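Local coordinates for signal recognition particle 54 kDa protein (PDB 7EPK), which belongs to the SRP54 family, combining a helical bundle, a P-loop GTPase-type domain with bound GDP and a helical signal-peptide-binding domain, at residues A[318-323]-A[422-427]. Residues are numbered along the deposited sequence; the frame is centred on the assembly and turned at random.
Sequences DVLKGR and TMMKKL
Met424 reaches across to the end of helix 293-320 and the turn that follows, settling against Val319, Leu320 and Gly322, a compact example of one flexible thioether side chain bridging two helix ends. Its CA–CB bond points toward the opposing segment, and CG stands anti to its own carbonyl carbon (chi1 -84°). Further bends at chi2 (59°) and chi3 carry SD to Val319 and CE toward Leu320. Successive atoms of the chain thus meet these two residues. CG rests near the backbone, 3.9 Å from Leu320 CA, while SD lies 3.8 Å from Val319 CG1, the branch that stands anti to the valine backbone N. The side chains of Met424 and Val319 meet at a slant. Leu320 starts out away from Met424, but its CD2 methyl swings back to within 4.2 Å of Met424 CE. At the margin, Gly322 CA comes to 4.4 Å from Met424 CB. No hydrogen bond links the segments, so the contact consists of van der Waals packing. On one side the helix ends in a Schellman motif: Arg323 N bonds to Asp318 O, and Gly322 takes the positive phi of the C-prime residue. On the other, a type I turn from Met423 to Lys426 follows the helix end. Met424 also touches Ile358 and Val319 touches Ile324, extending the apolar packing into nearby loops. The contact thus joins the C-terminal end of the long helix 293-320 to that of helix 409-423, the latter in the signal-peptide-binding domain, far from the GTPase-domain sheet.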
loop_
_atom_site.group_PDB
_atom_site.type_symbol
_atom_site.label_atom_id
_atom_site.label_comp_id
_atom_site.label_asym_id
_atom_site.label_seq_id
_atom_site.Cartn_x
_atom_site.Cartn_y
_atom_site.Cartn_z
ATOM N N ASP A 318 -1.080 23.893 26.995
ATOM C CA ASP A 318 0.307 24.287 27.385
ATOM C C ASP A 318 0.423 25.813 27.456
ATOM O O ASP A 318 1.303 26.301 28.171
ATOM C CB ASP A 318 1.387 23.710 26.451
ATOM C CG ASP A 318 2.374 22.760 27.125
ATOM O OD1 ASP A 318 2.543 22.869 28.364
ATOM O OD2 ASP A 318 2.987 21.920 26.409
ATOM N N VAL A 319 -0.413 26.548 26.729
ATOM C CA VAL A 319 -0.496 28.033 26.838
ATOM C C VAL A 319 -1.251 28.360 28.128
ATOM O O VAL A 319 -0.676 29.064 28.969
ATOM C CB VAL A 319 -1.170 28.651 25.599
ATOM C CG1 VAL A 319 -1.710 30.046 25.860
ATOM C CG2 VAL A 319 -0.228 28.659 24.409
ATOM N N LEU A 320 -2.468 27.823 28.285
ATOM C CA LEU A 320 -3.409 28.127 29.401
ATOM C C LEU A 320 -2.767 27.788 30.750
ATOM O O LEU A 320 -3.148 28.432 31.740
ATOM C CB LEU A 320 -4.719 27.350 29.220
ATOM C CG LEU A 320 -5.561 27.693 27.983
ATOM C CD1 LEU A 320 -6.975 27.138 28.116
ATOM C CD2 LEU A 320 -5.620 29.191 27.725
ATOM N N LYS A 321 -1.846 26.820 30.799
ATOM C CA LYS A 321 -1.029 26.535 32.011
ATOM C C LYS A 321 0.236 27.407 31.969
ATOM O O LYS A 321 1.146 27.149 32.790
ATOM C CB LYS A 321 -0.757 25.029 32.156
ATOM C CG LYS A 321 0.451 24.447 31.419
ATOM C CD LYS A 321 0.878 23.043 31.881
ATOM C CE LYS A 321 1.300 22.945 33.337
ATOM N NZ LYS A 321 2.510 23.750 33.646
ATOM N N GLY A 322 0.295 28.377 31.037
ATOM C CA GLY A 322 1.279 29.481 30.975
ATOM C C GLY A 322 2.664 29.053 30.512
ATOM O O GLY A 322 3.599 29.853 30.712
ATOM N N ARG A 323 2.799 27.874 29.888
ATOM C CA ARG A 323 4.102 27.212 29.582
ATOM C C ARG A 323 4.552 27.565 28.158
ATOM O O ARG A 323 5.464 26.891 27.663
ATOM C CB ARG A 323 4.006 25.687 29.744
ATOM C CG ARG A 323 4.188 25.176 31.168
ATOM C CD ARG A 323 5.632 25.184 31.660
ATOM N NE ARG A 323 5.905 24.081 32.588
ATOM C CZ ARG A 323 6.684 23.016 32.342
ATOM N NH1 ARG A 323 7.313 22.878 31.185
ATOM N NH2 ARG A 323 6.836 22.085 33.269
ATOM N N THR A 422 1.611 37.131 28.261
ATOM C CA THR A 422 1.030 38.174 29.152
ATOM C C THR A 422 -0.339 37.701 29.648
ATOM O O THR A 422 -0.484 37.527 30.862
ATOM C CB THR A 422 0.891 39.535 28.450
ATOM O OG1 THR A 422 2.124 39.949 27.853
ATOM C CG2 THR A 422 0.437 40.615 29.405
ATOM N N MET A 423 -1.279 37.474 28.729
ATOM C CA MET A 423 -2.715 37.203 29.025
ATOM C C MET A 423 -2.856 36.140 30.126
ATOM O O MET A 423 -3.677 36.351 31.051
ATOM C CB MET A 423 -3.455 36.722 27.772
ATOM C CG MET A 423 -3.482 37.741 26.658
ATOM S SD MET A 423 -4.197 37.038 25.171
ATOM C CE MET A 423 -3.430 38.068 23.921
ATOM N N MET A 424 -2.088 35.048 30.038
ATOM C CA MET A 424 -2.248 33.841 30.898
ATOM C C MET A 424 -1.592 34.076 32.270
ATOM O O MET A 424 -1.464 33.099 33.031
ATOM C CB MET A 424 -1.655 32.603 30.214
ATOM C CG MET A 424 -2.611 31.923 29.227
ATOM S SD MET A 424 -3.201 32.972 27.851
ATOM C CE MET A 424 -4.876 33.311 28.390
ATOM N N LYS A 425 -1.219 35.324 32.580
ATOM C CA LYS A 425 -0.761 35.762 33.927
ATOM C C LYS A 425 -1.976 36.239 34.743
ATOM O O LYS A 425 -1.860 36.272 35.981
ATOM C CB LYS A 425 0.334 36.831 33.801
ATOM C CG LYS A 425 0.885 37.406 35.106
ATOM C CD LYS A 425 1.393 36.375 36.105
ATOM C CE LYS A 425 1.396 36.882 37.535
ATOM N NZ LYS A 425 1.381 35.766 38.514
ATOM N N LYS A 426 -3.100 36.566 34.086
ATOM C CA LYS A 426 -4.386 36.983 34.727
ATOM C C LYS A 426 -4.230 38.407 35.290
ATOM O O LYS A 426 -3.221 39.070 34.943
ATOM C CB LYS A 426 -4.828 35.980 35.805
ATOM C CG LYS A 426 -4.864 34.516 35.382
ATOM C CD LYS A 426 -5.833 34.235 34.242
ATOM C CE LYS A 426 -5.741 32.827 33.682
ATOM N NZ LYS A 426 -5.991 31.790 34.713
ATOM N N LEU A 427 -5.203 38.866 36.097
ATOM C CA LEU A 427 -5.230 40.207 36.752
ATOM C C LEU A 427 -5.639 40.037 38.221
ATOM O O LEU A 427 -4.849 39.522 39.006
ATOM C CB LEU A 427 -6.210 41.124 36.005
ATOM C CG LEU A 427 -5.752 42.566 35.753
ATOM C CD1 LEU A 427 -5.585 43.341 37.056
ATOM C CD2 LEU A 427 -4.467 42.612 34.930
#